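Local coordinates for uncharacterized protein (Klebsiella pneumoniae, PDB 2A2L) that is of unknown function but belongs to the HbpS-like family, named for a haem-degrading protein, at residues T29-A34 against V127-L132. Sequence-based numbering, arbitrary orientation.
Sequences TEINVA and VEQDQL
The flat amide of Gln129 presents one face to Val33 and Ile31. Val33 CG1 sits almost squarely over that face, 4.6 Å from Gln129 CD, while Val33 CG2 is displaced toward the oxygen end, 3.9 Å from Gln129 OE1. Ile31 CD1 comes over the same face at the inner end of the group, nearer the chain than the amide, and lies 4.2 Å from Gln129 CG. The Val33 methyls rest on the flat side of the amide, while Ile31 CD1 makes its closest approach to the aliphatic stem at CG; the whole is van der Waals packing. Gln129 reaches the loop by running extended beyond CG (chi2 168°), its tip passing Ile31 in the opposing direction. A chi1 of 77° on Val33 places CG2 anti to the backbone N, and that branch is the one turned to the amide oxygen. One turn along the helix, Leu132 CD2 meets Ile31 CD1 from another side at 4.2 Å, so this methyl bridges two helix residues. The contact is small, 163 Å² in all, and lies at the surface. Asn32, with positive phi, is the C' residue of a Schellman motif closing helix 14-30, and this turn sets Ile31 and Val33 on the side facing Gln129. Leu132 also touches Lys27, and Val33 touches Ala28, both on helix 14-30. The contact therefore joins the exit from that helix, just before strand 36-41, to the first turns of helix 127-143, which follows the antiparallel neighbour strand 116-123.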
loop_
_atom_site.group_PDB
_atom_site.type_symbol
_atom_site.label_atom_id
_atom_site.label_comp_id
_atom_site.label_asym_id
_atom_site.label_seq_id
_atom_site.Cartn_x
_atom_site.Cartn_y
_atom_site.Cartn_z
ATOM N N THR A 29 10.848 -33.040 7.840
ATOM C CA THR A 29 11.749 -33.837 7.024
ATOM C C THR A 29 11.332 -35.294 6.816
ATOM O O THR A 29 11.405 -35.810 5.691
ATOM C CB THR A 29 13.192 -33.672 7.477
ATOM O OG1 THR A 29 13.844 -32.765 6.574
ATOM C CG2 THR A 29 13.959 -35.023 7.534
ATOM N N GLU A 30 10.839 -35.921 7.878
ATOM C CA GLU A 30 10.410 -37.324 7.847
ATOM C C GLU A 30 8.981 -37.567 7.318
ATOM O O GLU A 30 8.636 -38.697 6.915
ATOM C CB GLU A 30 10.567 -37.950 9.238
ATOM C CG GLU A 30 10.034 -37.092 10.364
ATOM C CD GLU A 30 9.922 -37.844 11.683
ATOM O OE1 GLU A 30 8.789 -38.266 12.043
ATOM O OE2 GLU A 30 10.970 -38.003 12.361
ATOM N N ILE A 31 8.146 -36.530 7.330
ATOM C CA ILE A 31 6.915 -36.568 6.536
ATOM C C ILE A 31 7.088 -35.933 5.148
ATOM O O ILE A 31 6.097 -35.628 4.461
ATOM C CB ILE A 31 5.681 -35.991 7.277
ATOM C CG1 ILE A 31 5.973 -34.609 7.859
ATOM C CG2 ILE A 31 5.197 -36.956 8.321
ATOM C CD1 ILE A 31 4.773 -33.667 7.847
ATOM N N ASN A 32 8.362 -35.746 4.776
ATOM C CA ASN A 32 8.810 -35.457 3.415
ATOM C C ASN A 32 8.248 -34.170 2.870
ATOM O O ASN A 32 7.728 -34.145 1.753
ATOM C CB ASN A 32 8.474 -36.598 2.460
ATOM C CG ASN A 32 9.538 -37.673 2.440
ATOM O OD1 ASN A 32 9.217 -38.863 2.428
ATOM N ND2 ASN A 32 10.812 -37.268 2.420
ATOM N N VAL A 33 8.346 -33.106 3.665
ATOM C CA VAL A 33 7.805 -31.818 3.274
ATOM C C VAL A 33 8.753 -30.666 3.663
ATOM O O VAL A 33 9.443 -30.733 4.666
ATOM C CB VAL A 33 6.303 -31.645 3.764
ATOM C CG1 VAL A 33 6.206 -31.329 5.257
ATOM C CG2 VAL A 33 5.561 -30.580 2.937
ATOM N N ALA A 34 8.785 -29.614 2.853
ATOM C CA ALA A 34 9.560 -28.414 3.153
ATOM C C ALA A 34 8.651 -27.243 3.513
ATOM O O ALA A 34 7.818 -26.817 2.710
ATOM C CB ALA A 34 10.419 -28.052 1.982
ATOM N N VAL A 127 -2.695 -28.180 4.540
ATOM C CA VAL A 127 -3.177 -27.494 5.729
ATOM C C VAL A 127 -3.114 -28.397 6.957
ATOM O O VAL A 127 -2.699 -27.972 8.030
ATOM C CB VAL A 127 -4.592 -26.953 5.500
ATOM C CG1 VAL A 127 -5.175 -26.392 6.774
ATOM C CG2 VAL A 127 -4.559 -25.880 4.473
ATOM N N GLU A 128 -3.510 -29.652 6.773
ATOM C CA GLU A 128 -3.372 -30.684 7.800
ATOM C C GLU A 128 -1.936 -30.858 8.284
ATOM O O GLU A 128 -1.715 -31.004 9.480
ATOM C CB GLU A 128 -3.900 -32.039 7.316
ATOM C CG GLU A 128 -5.181 -31.983 6.502
ATOM C CD GLU A 128 -4.932 -31.990 4.984
ATOM O OE1 GLU A 128 -4.741 -30.889 4.413
ATOM O OE2 GLU A 128 -4.943 -33.089 4.368
ATOM N N GLN A 129 -0.978 -30.867 7.351
ATOM C CA GLN A 129 0.446 -30.907 7.686
ATOM C C GLN A 129 0.943 -29.695 8.468
ATOM O O GLN A 129 1.558 -29.852 9.532
ATOM C CB GLN A 129 1.284 -31.094 6.432
ATOM C CG GLN A 129 1.279 -32.524 5.920
ATOM C CD GLN A 129 1.861 -32.631 4.546
ATOM O OE1 GLN A 129 1.955 -31.639 3.821
ATOM N NE2 GLN A 129 2.280 -33.835 4.176
ATOM N N ASP A 130 0.671 -28.498 7.941
ATOM C CA ASP A 130 1.001 -27.236 8.602
ATOM C C ASP A 130 0.610 -27.269 10.076
ATOM O O ASP A 130 1.397 -26.911 10.953
ATOM C CB ASP A 130 0.301 -26.062 7.914
ATOM C CG ASP A 130 0.693 -25.913 6.457
ATOM O OD1 ASP A 130 1.760 -26.450 6.067
ATOM O OD2 ASP A 130 -0.067 -25.263 5.698
ATOM N N GLN A 131 -0.605 -27.737 10.329
ATOM C CA GLN A 131 -1.191 -27.712 11.646
ATOM C C GLN A 131 -0.561 -28.785 12.561
ATOM O O GLN A 131 -0.450 -28.584 13.771
ATOM C CB GLN A 131 -2.697 -27.896 11.514
ATOM C CG GLN A 131 -3.463 -27.375 12.685
ATOM C CD GLN A 131 -4.871 -27.919 12.736
ATOM O OE1 GLN A 131 -5.547 -28.052 11.698
ATOM N NE2 GLN A 131 -5.331 -28.235 13.953
ATOM N N LEU A 132 -0.152 -29.900 11.956
ATOM C CA LEU A 132 0.487 -31.037 12.635
ATOM C C LEU A 132 1.895 -30.632 13.073
ATOM O O LEU A 132 2.407 -31.110 14.087
ATOM C CB LEU A 132 0.560 -32.250 11.683
ATOM C CG LEU A 132 1.359 -33.513 12.094
ATOM C CD1 LEU A 132 0.692 -34.808 11.578
ATOM C CD2 LEU A 132 2.800 -33.504 11.595
#